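Local coordinates for protein putative O-GlcNAcase nagJ (Clostridium perfringens, PDB 6PV5) that probably removes beta-linked N-acetylglucosamine from glycoconjugates by hydrolysis, as a family 84 glycoside hydrolase likely to be secreted, at residues I301-I306 with L335-V340; N505-L510 with S525-E530; D71-E76 with A253-V258. All coordinates share one frame; numbering follows the deposited sequence. Where two conformers were deposited one is given.

The chain covers three parts of a longer protein: an N-terminal domain related to domain 2 of family 20 hydrolases, a catalytic barrel and a helical post-catalytic region. From the N terminus, contact 3 opens first: 71-76 on helix 72-82 meets 253-258 at the end of helix 243-255, closing a loop of 176 residues and tying the N-terminal domain to the barrel. Contact 1 then closes a 28-residue loop between barrel strands 298-302 and 336-338. Contact 2 follows, pairing helices 501-515 and 521-544 across 14 residues. The three run in series without nesting or crossing; contact 2 lies about 50 Å, centre to centre, from contact 3.

Contact 1: residues I301-I306 with L335-V340; sequences ILWDDI and LITVPV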
ATOM      1  N   ILE A 301      -5.104 -13.328  15.355  0.66 31.67           N
ATOM      2  CA  ILE A 301      -4.385 -14.537  15.704  0.66 33.19           C
ATOM      3  C   ILE A 301      -4.062 -15.258  14.397  0.66 36.95           C
ATOM      4  O   ILE A 301      -4.966 -15.571  13.621  0.66 37.53           O
ATOM      5  CB  ILE A 301      -5.205 -15.425  16.664  0.66 34.16           C
ATOM      6  CG1 ILE A 301      -5.713 -14.652  17.885  0.66 34.25           C
ATOM      7  CG2 ILE A 301      -4.398 -16.650  17.061  0.66 32.25           C
ATOM      8  CD1 ILE A 301      -6.506 -15.495  18.862  0.66 34.51           C
ATOM      9  N   LEU A 302      -2.771 -15.530  14.187  1.00 36.67           N
ATOM     10  CA  LEU A 302      -2.266 -16.030  12.913  1.00 38.52           C
ATOM     11  C   LEU A 302      -1.896 -17.503  13.063  1.00 38.66           C
ATOM     12  O   LEU A 302      -1.275 -17.865  14.057  1.00 40.48           O
ATOM     13  CB  LEU A 302      -1.022 -15.194  12.578  1.00 34.18           C
ATOM     14  CG  LEU A 302      -1.200 -13.911  11.752  1.00 39.20           C
ATOM     15  CD1 LEU A 302      -2.493 -13.144  11.988  1.00 34.47           C
ATOM     16  CD2 LEU A 302       0.003 -12.983  11.850  1.00 38.09           C
ATOM     17  N   TRP A 303      -2.263 -18.348  12.078  1.00 37.67           N
ATOM     18  CA  TRP A 303      -1.728 -19.707  12.023  1.00 36.67           C
ATOM     19  C   TRP A 303      -0.848 -19.933  10.790  1.00 37.47           C
ATOM     20  O   TRP A 303      -0.557 -21.070  10.439  1.00 37.85           O
ATOM     21  CB  TRP A 303      -2.847 -20.755  12.085  1.00 36.13           C
ATOM     22  CG  TRP A 303      -3.836 -20.518  13.187  1.00 37.24           C
ATOM     23  CD1 TRP A 303      -5.042 -19.887  13.083  1.00 35.61           C
ATOM     24  CD2 TRP A 303      -3.679 -20.868  14.574  1.00 36.00           C
ATOM     25  NE1 TRP A 303      -5.657 -19.839  14.304  1.00 37.72           N
ATOM     26  CE2 TRP A 303      -4.852 -20.443  15.236  1.00 37.67           C
ATOM     27  CE3 TRP A 303      -2.685 -21.526  15.313  1.00 37.76           C
ATOM     28  CZ2 TRP A 303      -5.049 -20.648  16.604  1.00 33.74           C
ATOM     29  CZ3 TRP A 303      -2.871 -21.715  16.668  1.00 37.09           C
ATOM     30  CH2 TRP A 303      -4.039 -21.279  17.296  1.00 35.97           C
ATOM     31  N   ASP A 304      -0.455 -18.863  10.098  1.00 41.31           N
ATOM     32  CA  ASP A 304       0.352 -19.043   8.899  1.00 47.08           C
ATOM     33  C   ASP A 304       1.707 -19.629   9.282  1.00 55.71           C
ATOM     34  O   ASP A 304       2.310 -19.236  10.281  1.00 58.95           O
ATOM     35  CB  ASP A 304       0.530 -17.747   8.101  1.00 44.17           C
ATOM     36  CG  ASP A 304       1.259 -16.640   8.850  1.00 49.75           C
ATOM     37  OD1 ASP A 304       0.829 -16.303   9.968  1.00 46.39           O
ATOM     38  OD2 ASP A 304       2.247 -16.109   8.304  1.00 51.78           O
ATOM     39  N   ASP A 305       2.178 -20.576   8.466  1.00 58.49           N
ATOM     40  CA  ASP A 305       3.542 -21.062   8.584  1.00 67.31           C
ATOM     41  C   ASP A 305       3.797 -21.642   9.985  1.00 59.39           C
ATOM     42  O   ASP A 305       4.676 -21.165  10.696  1.00 49.50           O
ATOM     43  CB  ASP A 305       4.561 -19.977   8.189  1.00 71.69           C
ATOM     44  CG  ASP A 305       4.364 -19.314   6.828  1.00 83.03           C
ATOM     45  OD1 ASP A 305       4.268 -20.040   5.795  1.00 74.65           O
ATOM     46  OD2 ASP A 305       4.348 -18.059   6.800  1.00 88.85           O
ATOM     47  N   ILE A 306       3.030 -22.678  10.360  1.00 54.72           N
ATOM     48  CA  ILE A 306       3.330 -23.506  11.518  1.00 55.88           C
ATOM     49  C   ILE A 306       3.164 -24.987  11.173  1.00 61.59           C
ATOM     50  O   ILE A 306       2.960 -25.355  10.010  1.00 54.02           O
ATOM     51  CB  ILE A 306       2.464 -23.132  12.736  1.00 57.87           C
ATOM     52  CG1 ILE A 306       0.968 -23.213  12.416  1.00 52.21           C
ATOM     53  CG2 ILE A 306       2.878 -21.776  13.294  1.00 54.89           C
ATOM     54  CD1 ILE A 306       0.095 -23.550  13.597  1.00 53.50           C
ATOM     55  N   LEU A 335     -12.149  -9.951  15.352  1.00 28.82           N
ATOM     56  CA  LEU A 335     -10.900 -10.685  15.336  1.00 32.77           C
ATOM     57  C   LEU A 335     -10.516 -10.953  13.879  1.00 36.57           C
ATOM     58  O   LEU A 335     -11.387 -11.050  13.014  1.00 31.12           O
ATOM     59  CB  LEU A 335     -11.121 -12.012  16.059  1.00 31.53           C
ATOM     60  CG  LEU A 335      -9.917 -12.954  16.141  1.00 34.30           C
ATOM     61  CD1 LEU A 335      -8.797 -12.343  16.970  1.00 33.43           C
ATOM     62  CD2 LEU A 335     -10.312 -14.295  16.737  1.00 34.24           C
ATOM     63  N   ILE A 336      -9.203 -11.057  13.632  1.00 35.78           N
ATOM     64  CA  ILE A 336      -8.666 -11.308  12.303  1.00 34.52           C
ATOM     65  C   ILE A 336      -7.808 -12.556  12.396  1.00 31.53           C
ATOM     66  O   ILE A 336      -7.128 -12.750  13.400  1.00 31.90           O
ATOM     67  CB  ILE A 336      -7.824 -10.102  11.847  1.00 38.08           C
ATOM     68  CG1 ILE A 336      -8.699  -8.874  11.587  1.00 36.03           C
ATOM     69  CG2 ILE A 336      -6.953 -10.468  10.647  1.00 36.57           C
ATOM     70  CD1 ILE A 336      -7.907  -7.597  11.348  1.00 42.12           C
ATOM     71  N   THR A 337      -7.877 -13.416  11.373  1.00 27.69           N
ATOM     72  CA  THR A 337      -7.032 -14.602  11.392  1.00 27.33           C
ATOM     73  C   THR A 337      -6.444 -14.866  10.005  1.00 26.72           C
ATOM     74  O   THR A 337      -6.866 -14.268   9.014  1.00 27.60           O
ATOM     75  CB  THR A 337      -7.794 -15.826  11.927  1.00 24.58           C
ATOM     76  OG1 THR A 337      -6.850 -16.858  12.200  1.00 27.17           O
ATOM     77  CG2 THR A 337      -8.834 -16.368  10.973  1.00 24.92           C
ATOM     78  N   VAL A 338      -5.476 -15.786   9.956  1.00 28.58           N
ATOM     79  CA  VAL A 338      -4.976 -16.330   8.702  1.00 31.28           C
ATOM     80  C   VAL A 338      -4.782 -17.829   8.897  1.00 28.80           C
ATOM     81  O   VAL A 338      -4.153 -18.264   9.859  1.00 31.36           O
ATOM     82  CB  VAL A 338      -3.688 -15.634   8.184  1.00 33.02           C
ATOM     83  CG1 VAL A 338      -2.533 -15.789   9.149  1.00 29.99           C
ATOM     84  CG2 VAL A 338      -3.261 -16.183   6.825  1.00 31.25           C
ATOM     85  N   PRO A 339      -5.311 -18.661   7.973  1.00 27.86           N
ATOM     86  CA  PRO A 339      -5.248 -20.113   8.115  1.00 29.34           C
ATOM     87  C   PRO A 339      -3.864 -20.674   7.788  1.00 32.69           C
ATOM     88  O   PRO A 339      -3.008 -19.962   7.259  1.00 33.52           O
ATOM     89  CB  PRO A 339      -6.277 -20.652   7.109  1.00 29.13           C
ATOM     90  CG  PRO A 339      -6.865 -19.445   6.405  1.00 26.81           C
ATOM     91  CD  PRO A 339      -6.050 -18.234   6.785  1.00 27.01           C
ATOM     92  N   VAL A 340      -3.680 -21.965   8.089  1.00 29.13           N
ATOM     93  CA  VAL A 340      -2.515 -22.712   7.656  1.00 34.04           C
ATOM     94  C   VAL A 340      -2.509 -22.776   6.123  1.00 34.53           C
ATOM     95  O   VAL A 340      -1.473 -22.539   5.514  1.00 34.59           O
ATOM     96  CB  VAL A 340      -2.468 -24.114   8.301  1.00 34.39           C
ATOM     97  CG1 VAL A 340      -1.413 -25.007   7.666  1.00 37.11           C
ATOM     98  CG2 VAL A 340      -2.272 -24.048   9.808  1.00 34.40           C
TER
HETATM   99  O   HOH W   1       1.010 -22.626   6.440  1.00 39.55           O
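Parallel strands 298-302 and 336-338, the fourth and fifth of the eight-stranded (beta/alpha)8 barrel, meet here at their C-terminal ends, I301 beside T337 and L302 beside V338. Helix 311-326 makes the crossover of this beta-alpha-beta unit and packs on I301, W303, T337 and V340. Two backbone bonds hold the segments in line: I301 N gives to I336 O at 2.9 Å, and W303 N gives to V338 O, also at 2.9 Å. Between them the T337 hydroxyl takes over. Its OG1 sits opposite the backbone N (chi1 -167°) and donates to I301 O at 2.7 Å, meeting that oxygen almost head-on with a C=O...donor angle of 166°. A side chain thus serves the carbonyl, while V338 N, the backbone donor expected there, stays 3.7 Å from I301 O. On the other sheet face, V338 CG1 lies between its own backbone N and carbonyl carbon (chi1 62°), pressed tightly against L302 CG at 3.5 Å, with D304 OD1 also leaning on this methyl. W303 leaves the strand with the edge of its indole toward V338 O, while I301 CG2 lies over one face of the ring, off toward the rim. Beyond the strands D304 and D305 form the consecutive acid pair found at this barrel position in family 84 enzymes; D305 is the predicted proton donor, and its OD1 bonds Y342 OH. The side chain of D305 starts out away from 335-340 and makes no contact with it, but its backbone is tied to the fifth strand's exit: one water accepts from D305 N and donates to V340 O at 2.7 Å, while V340 CG2 rests 4.0 Å from W303 CB.

Contact 2: residues N505-L510 with S525-E530; sequences NTIDSL and SNLQNE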
ATOM      1  N   ASN A 505       8.874  -4.440 -26.088  1.00 26.18           N
ATOM      2  CA  ASN A 505       8.284  -4.653 -27.399  1.00 25.19           C
ATOM      3  C   ASN A 505       9.252  -4.190 -28.478  1.00 25.30           C
ATOM      4  O   ASN A 505       9.405  -4.867 -29.488  1.00 28.59           O
ATOM      5  CB  ASN A 505       6.918  -3.982 -27.521  1.00 23.22           C
ATOM      6  CG  ASN A 505       5.890  -4.768 -26.750  1.00 25.68           C
ATOM      7  OD1 ASN A 505       5.874  -6.002 -26.820  1.00 25.76           O
ATOM      8  ND2 ASN A 505       5.044  -4.072 -26.015  1.00 22.92           N
ATOM      9  N   THR A 506       9.906  -3.056 -28.245  1.00 26.36           N
ATOM     10  CA  THR A 506      10.886  -2.508 -29.172  1.00 29.53           C
ATOM     11  C   THR A 506      11.980  -3.529 -29.455  1.00 30.00           C
ATOM     12  O   THR A 506      12.322  -3.746 -30.615  1.00 31.51           O
ATOM     13  CB  THR A 506      11.429  -1.160 -28.682  1.00 30.64           C
ATOM     14  OG1 THR A 506      10.307  -0.282 -28.673  1.00 33.84           O
ATOM     15  CG2 THR A 506      12.477  -0.573 -29.595  1.00 34.55           C
ATOM     16  N   ILE A 507      12.496  -4.175 -28.397  1.00 31.12           N
ATOM     17  CA  ILE A 507      13.559  -5.165 -28.521  1.00 25.85           C
ATOM     18  C   ILE A 507      13.046  -6.393 -29.275  1.00 26.70           C
ATOM     19  O   ILE A 507      13.680  -6.842 -30.225  1.00 27.85           O
ATOM     20  CB  ILE A 507      14.182  -5.473 -27.144  1.00 24.64           C
ATOM     21  CG1 ILE A 507      15.017  -4.283 -26.675  1.00 25.14           C
ATOM     22  CG2 ILE A 507      15.002  -6.764 -27.160  1.00 24.27           C
ATOM     23  CD1 ILE A 507      15.189  -4.179 -25.174  1.00 24.62           C
ATOM     24  N   ASP A 508      11.899  -6.938 -28.863  1.00 26.45           N
ATOM     25  CA  ASP A 508      11.382  -8.170 -29.446  1.00 30.64           C
ATOM     26  C   ASP A 508      11.186  -7.981 -30.953  1.00 33.53           C
ATOM     27  O   ASP A 508      11.429  -8.894 -31.755  1.00 32.70           O
ATOM     28  CB  ASP A 508      10.089  -8.589 -28.741  1.00 36.30           C
ATOM     29  CG  ASP A 508      10.299  -9.064 -27.299  1.00 38.99           C
ATOM     30  OD1 ASP A 508      11.461  -9.372 -26.935  1.00 34.85           O
ATOM     31  OD2 ASP A 508       9.292  -9.137 -26.542  1.00 37.40           O
ATOM     32  N   SER A 509      10.721  -6.780 -31.311  1.00 32.33           N
ATOM     33  CA  SER A 509      10.470  -6.373 -32.686  1.00 38.25           C
ATOM     34  C   SER A 509      11.799  -6.193 -33.427  1.00 36.44           C
ATOM     35  O   SER A 509      11.926  -6.577 -34.588  1.00 37.43           O
ATOM     36  CB  SER A 509       9.584  -5.123 -32.707  1.00 38.40           C
ATOM     37  OG  SER A 509       9.827  -4.302 -33.838  1.00 45.00           O
ATOM     38  N   LEU A 510      12.791  -5.623 -32.731  1.00 34.65           N
ATOM     39  CA  LEU A 510      14.107  -5.411 -33.301  1.00 35.21           C
ATOM     40  C   LEU A 510      14.695  -6.756 -33.731  1.00 38.48           C
ATOM     41  O   LEU A 510      15.202  -6.868 -34.851  1.00 37.28           O
ATOM     42  CB  LEU A 510      14.994  -4.702 -32.277  1.00 38.19           C
ATOM     43  CG  LEU A 510      16.446  -4.436 -32.678  1.00 39.75           C
ATOM     44  CD1 LEU A 510      16.934  -3.171 -32.006  1.00 42.10           C
ATOM     45  CD2 LEU A 510      17.357  -5.595 -32.306  1.00 40.07           C
ATOM     46  N   SER A 525      17.177   4.002 -32.693  1.00 34.29           N
ATOM     47  CA  SER A 525      16.936   5.371 -32.272  1.00 37.30           C
ATOM     48  C   SER A 525      16.111   5.399 -30.987  1.00 36.13           C
ATOM     49  O   SER A 525      16.443   6.138 -30.075  1.00 35.89           O
ATOM     50  CB  SER A 525      16.265   6.155 -33.379  1.00 41.28           C
ATOM     51  OG  SER A 525      16.152   7.524 -33.015  1.00 47.04           O
ATOM     52  N   ASN A 526      15.044   4.587 -30.924  1.00 36.98           N
ATOM     53  CA  ASN A 526      14.156   4.533 -29.772  1.00 36.97           C
ATOM     54  C   ASN A 526      14.933   4.043 -28.554  1.00 34.32           C
ATOM     55  O   ASN A 526      14.864   4.659 -27.498  1.00 30.71           O
ATOM     56  CB  ASN A 526      12.974   3.587 -30.018  1.00 44.16           C
ATOM     57  CG  ASN A 526      11.854   4.235 -30.801  1.00 51.52           C
ATOM     58  OD1 ASN A 526      11.749   5.463 -30.849  1.00 57.96           O
ATOM     59  ND2 ASN A 526      10.997   3.421 -31.396  1.00 56.02           N
ATOM     60  N   LEU A 527      15.696   2.954 -28.736  1.00 31.87           N
ATOM     61  CA  LEU A 527      16.488   2.383 -27.663  1.00 34.11           C
ATOM     62  C   LEU A 527      17.536   3.380 -27.182  1.00 33.66           C
ATOM     63  O   LEU A 527      17.725   3.529 -25.977  1.00 35.43           O
ATOM     64  CB  LEU A 527      17.112   1.066 -28.131  1.00 32.34           C
ATOM     65  CG  LEU A 527      16.134  -0.090 -28.293  1.00 34.12           C
ATOM     66  CD1 LEU A 527      16.876  -1.366 -28.690  1.00 31.23           C
ATOM     67  CD2 LEU A 527      15.317  -0.286 -27.012  1.00 31.96           C
ATOM     68  N   GLN A 528      18.173   4.102 -28.113  1.00 33.79           N
ATOM     69  CA  GLN A 528      19.230   5.044 -27.752  1.00 32.26           C
ATOM     70  C   GLN A 528      18.711   6.166 -26.856  1.00 31.81           C
ATOM     71  O   GLN A 528      19.424   6.615 -25.953  1.00 29.22           O
ATOM     72  CB  GLN A 528      19.887   5.651 -28.991  1.00 37.75           C
ATOM     73  CG  GLN A 528      21.082   6.525 -28.651  1.00 43.77           C
ATOM     74  CD  GLN A 528      21.797   6.921 -29.916  1.00 60.78           C
ATOM     75  OE1 GLN A 528      22.810   6.328 -30.286  1.00 70.38           O
ATOM     76  NE2 GLN A 528      21.247   7.906 -30.609  1.00 57.43           N
ATOM     77  N   ASN A 529      17.498   6.653 -27.146  0.58 30.59           N
ATOM     78  CA  ASN A 529      16.859   7.660 -26.311  0.58 32.15           C
ATOM     79  C   ASN A 529      16.660   7.112 -24.896  0.58 31.55           C
ATOM     80  O   ASN A 529      16.970   7.784 -23.915  0.58 33.78           O
ATOM     81  CB  ASN A 529      15.508   8.111 -26.877  0.58 31.26           C
ATOM     82  CG  ASN A 529      15.608   9.001 -28.097  0.58 35.27           C
ATOM     83  OD1 ASN A 529      16.506   9.841 -28.197  0.58 34.44           O
ATOM     84  ND2 ASN A 529      14.671   8.842 -29.022  0.58 34.16           N
ATOM     85  N   GLU A 530      16.113   5.896 -24.790  1.00 31.29           N
ATOM     86  CA  GLU A 530      15.901   5.296 -23.474  1.00 32.91           C
ATOM     87  C   GLU A 530      17.217   5.209 -22.691  1.00 29.59           C
ATOM     88  O   GLU A 530      17.291   5.671 -21.558  1.00 31.26           O
ATOM     89  CB  GLU A 530      15.233   3.932 -23.592  1.00 32.05           C
ATOM     90  CG  GLU A 530      14.886   3.306 -22.235  1.00 36.10           C
ATOM     91  CD  GLU A 530      14.056   4.136 -21.259  1.00 38.07           C
ATOM     92  OE1 GLU A 530      13.373   5.097 -21.695  1.00 36.18           O
ATOM     93  OE2 GLU A 530      14.077   3.808 -20.049  1.00 37.36           O
TER
HETATM   94  O   HOH W   2       9.394   0.441 -31.601  1.00 55.71           O
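The N526 amide is the one flat group among the residues that touch here, and neither of its faces carries the packing: N526 leans on T506 through its aliphatic CB, 4.2 Å from T506 CG2. At the amide's nitrogen end, ND2 gives a weak bond to a water that in turn donates to T506 OG1 at 3.2 Å, a solvent bridge across the polar margin of the interface. T506 divides its two branches. With OG1 beside the backbone N (chi1 -64°), the hydroxyl turns back to the carbonyl oxygen of E502 one helical turn earlier, and CG2 is left to face the neighbouring helix. That methyl runs alongside L527, the two side chains pointing in opposite directions, with CG2 3.8 Å from L527 CD2. L527 is the residue that meets T506, I507 and L510 alike, and its two methyls share I507 but otherwise differ in partner. CD1 reaches L510 CD1 at 3.8 Å and I507 CG1 at 4.0 Å; CD2 touches both I507 CG1 and the threonine methyl. The isoleucine meets the leucine at about a right angle, and its CG1 touches both prongs of the fork. F615 of helix 612-619 covers I507 and L527, and I572 of helix 548-579 also rests on L527, which leaves this leucine buried among helices. No direct hydrogen bond joins the two segments; S509 OG reaches only weakly to E523 of the partner helix. The segment axes approach to 10.6 Å at 145° between their directions. Together with I503, residues T506, I507 and L510 form a diamond spaced i, i+3, i+4 and i+7 around L527, which acts as a single knob in that hole, in the roughly antiparallel hairpin of helices 501-515 and 521-544, part of the helical post-catalytic region.

Contact 3: residues D71-E76 with A253-V258; sequences DTYAFE and ANENKV
Y73 lies flat against the backbone of E255, and this is the close-packed half of the contact: E255 CA stands 3.8 Å from the ring centroid, only 9° off its normal, a CH-pi contact over the face. E255 CG carries on over the rim, 3.4 Å from Y73 CE2. Nearby K257 NZ lies at the ring's edge, in plane, so its charge is not stacked on the face; it goes instead to D71 OD1 at 2.9 Å, a salt bridge in which NZ approaches that oxygen from above the carboxylate plane. The lysine reaches it after a bend at chi2 (-53°), leaving a Schellman motif that ends helix 243-255. The outer side is looser: N254 is exposed and comes near the ring through its carbonyl oxygen, and E255, though packed through CA and CG, is an exposed residue. Helix 152-163, through F156, backs both Y73 and K257. D71 does double work, since it is also the N-cap of helix 72-82 with OD2 accepting from A74 N. E152 OE2 lies close to D71 OD1, so the K257 ammonium probably offsets two crowded negative charges where the N-terminal domain meets the barrel.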
ATOM      1  N   ASP A  71     -15.238  15.656  15.913  1.00 91.09           N
ATOM      2  CA  ASP A  71     -14.141  14.764  16.270  1.00 84.55           C
ATOM      3  C   ASP A  71     -12.918  15.585  16.662  1.00 78.48           C
ATOM      4  O   ASP A  71     -12.485  16.445  15.898  1.00 80.71           O
ATOM      5  CB  ASP A  71     -13.782  13.802  15.132  1.00 82.29           C
ATOM      6  CG  ASP A  71     -12.486  13.027  15.356  1.00 80.41           C
ATOM      7  OD1 ASP A  71     -12.460  12.117  16.225  1.00 71.70           O
ATOM      8  OD2 ASP A  71     -11.503  13.345  14.670  1.00 75.18           O
ATOM      9  N   THR A  72     -12.370  15.292  17.848  1.00 77.96           N
ATOM     10  CA  THR A  72     -11.160  15.936  18.340  1.00 79.17           C
ATOM     11  C   THR A  72     -10.168  16.103  17.192  1.00 78.06           C
ATOM     12  O   THR A  72      -9.721  17.214  16.910  1.00 83.07           O
ATOM     13  CB  THR A  72     -10.543  15.162  19.513  1.00 78.71           C
ATOM     14  N   TYR A  73      -9.872  14.991  16.508  1.00 75.11           N
ATOM     15  CA  TYR A  73      -8.780  14.950  15.550  1.00 63.63           C
ATOM     16  C   TYR A  73      -9.166  15.673  14.262  1.00 60.02           C
ATOM     17  O   TYR A  73      -8.445  16.563  13.819  1.00 58.22           O
ATOM     18  CB  TYR A  73      -8.306  13.514  15.350  1.00 65.73           C
ATOM     19  CG  TYR A  73      -7.887  12.806  16.613  1.00 60.52           C
ATOM     20  CD1 TYR A  73      -8.504  11.622  16.999  1.00 62.75           C
ATOM     21  CD2 TYR A  73      -6.876  13.307  17.419  1.00 57.88           C
ATOM     22  CE1 TYR A  73      -8.126  10.946  18.148  1.00 58.51           C
ATOM     23  CE2 TYR A  73      -6.489  12.643  18.574  1.00 61.71           C
ATOM     24  CZ  TYR A  73      -7.117  11.462  18.941  1.00 58.26           C
ATOM     25  OH  TYR A  73      -6.744  10.800  20.071  1.00 64.75           O
ATOM     26  N   ALA A  74     -10.322  15.321  13.688  1.00 54.96           N
ATOM     27  CA  ALA A  74     -10.805  16.015  12.506  1.00 60.54           C
ATOM     28  C   ALA A  74     -10.707  17.525  12.721  1.00 68.59           C
ATOM     29  O   ALA A  74     -10.311  18.252  11.811  1.00 64.33           O
ATOM     30  CB  ALA A  74     -12.213  15.589  12.183  1.00 60.10           C
ATOM     31  N   PHE A  75     -11.041  17.965  13.948  1.00 76.08           N
ATOM     32  CA  PHE A  75     -11.106  19.372  14.325  1.00 78.14           C
ATOM     33  C   PHE A  75      -9.706  19.967  14.491  1.00 72.36           C
ATOM     34  O   PHE A  75      -9.417  21.024  13.933  1.00 70.90           O
ATOM     35  CB  PHE A  75     -11.955  19.558  15.587  1.00 82.67           C
ATOM     36  CG  PHE A  75     -12.446  20.967  15.800  1.00 89.06           C
ATOM     37  CD1 PHE A  75     -13.657  21.385  15.267  1.00 94.61           C
ATOM     38  CD2 PHE A  75     -11.693  21.881  16.522  1.00 88.95           C
ATOM     39  CE1 PHE A  75     -14.110  22.681  15.458  1.00100.04           C
ATOM     40  CE2 PHE A  75     -12.142  23.180  16.706  1.00 89.95           C
ATOM     41  CZ  PHE A  75     -13.351  23.577  16.177  1.00 95.20           C
ATOM     42  N   GLU A  76      -8.852  19.288  15.271  1.00 69.59           N
ATOM     43  CA  GLU A  76      -7.472  19.700  15.470  1.00 70.34           C
ATOM     44  C   GLU A  76      -6.736  19.763  14.128  1.00 77.98           C
ATOM     45  O   GLU A  76      -5.840  20.588  13.960  1.00 84.68           O
ATOM     46  CB  GLU A  76      -6.773  18.774  16.467  1.00 69.02           C
ATOM     47  N   ALA A 253      -1.268   5.997  16.034  1.00 37.86           N
ATOM     48  CA  ALA A 253      -2.253   5.357  15.169  1.00 38.38           C
ATOM     49  C   ALA A 253      -3.643   5.923  15.450  1.00 35.97           C
ATOM     50  O   ALA A 253      -4.386   6.285  14.529  1.00 33.53           O
ATOM     51  CB  ALA A 253      -2.183   3.860  15.333  1.00 34.21           C
ATOM     52  N   ASN A 254      -3.971   6.048  16.742  1.00 43.37           N
ATOM     53  CA  ASN A 254      -5.262   6.582  17.163  1.00 44.21           C
ATOM     54  C   ASN A 254      -5.478   7.981  16.598  1.00 43.61           C
ATOM     55  O   ASN A 254      -6.528   8.279  16.039  1.00 46.31           O
ATOM     56  CB  ASN A 254      -5.405   6.609  18.688  1.00 48.04           C
ATOM     57  CG  ASN A 254      -5.455   5.230  19.313  1.00 51.78           C
ATOM     58  OD1 ASN A 254      -5.652   4.226  18.630  1.00 47.91           O
ATOM     59  ND2 ASN A 254      -5.292   5.170  20.624  1.00 56.93           N
ATOM     60  N   GLU A 255      -4.477   8.851  16.749  1.00 49.65           N
ATOM     61  CA  GLU A 255      -4.615  10.220  16.274  1.00 50.89           C
ATOM     62  C   GLU A 255      -4.815  10.265  14.762  1.00 50.89           C
ATOM     63  O   GLU A 255      -5.310  11.265  14.250  1.00 49.08           O
ATOM     64  CB  GLU A 255      -3.411  11.056  16.693  1.00 57.04           C
ATOM     65  CG  GLU A 255      -3.354  11.267  18.192  1.00 65.43           C
ATOM     66  CD  GLU A 255      -2.034  11.795  18.714  1.00 72.04           C
ATOM     67  OE1 GLU A 255      -1.376  12.548  17.968  1.00 77.22           O
ATOM     68  OE2 GLU A 255      -1.669  11.442  19.861  1.00 74.41           O
ATOM     69  N   ASN A 256      -4.465   9.174  14.062  1.00 50.17           N
ATOM     70  CA  ASN A 256      -4.461   9.174  12.602  1.00 50.62           C
ATOM     71  C   ASN A 256      -5.631   8.384  12.012  1.00 51.41           C
ATOM     72  O   ASN A 256      -5.751   8.276  10.789  1.00 48.82           O
ATOM     73  CB  ASN A 256      -3.103   8.735  12.051  1.00 50.16           C
ATOM     74  CG  ASN A 256      -2.104   9.870  12.097  1.00 45.27           C
ATOM     75  OD1 ASN A 256      -2.204  10.815  11.323  1.00 49.76           O
ATOM     76  ND2 ASN A 256      -1.162   9.800  13.017  1.00 40.12           N
ATOM     77  N   LYS A 257      -6.502   7.862  12.888  1.00 49.55           N
ATOM     78  CA  LYS A 257      -7.649   7.067  12.483  1.00 43.90           C
ATOM     79  C   LYS A 257      -7.147   5.784  11.841  1.00 44.46           C
ATOM     80  O   LYS A 257      -7.731   5.287  10.884  1.00 51.49           O
ATOM     81  CB  LYS A 257      -8.589   7.851  11.562  1.00 47.78           C
ATOM     82  CG  LYS A 257      -9.271   9.055  12.206  1.00 58.97           C
ATOM     83  CD  LYS A 257      -9.999   8.739  13.501  1.00 58.54           C
ATOM     84  CE  LYS A 257     -10.927   9.849  13.945  1.00 64.69           C
ATOM     85  NZ  LYS A 257     -11.417   9.613  15.322  1.00 71.11           N
ATOM     86  N   VAL A 258      -6.065   5.251  12.407  1.00 42.17           N
ATOM     87  CA  VAL A 258      -5.479   4.015  11.931  1.00 39.80           C
ATOM     88  C   VAL A 258      -5.610   2.995  13.045  1.00 39.51           C
ATOM     89  O   VAL A 258      -5.067   3.205  14.121  1.00 42.19           O
ATOM     90  CB  VAL A 258      -3.997   4.195  11.531  1.00 36.67           C
ATOM     91  CG1 VAL A 258      -3.330   2.865  11.252  1.00 33.71           C
ATOM     92  CG2 VAL A 258      -3.821   5.151  10.361  1.00 31.51           C
TER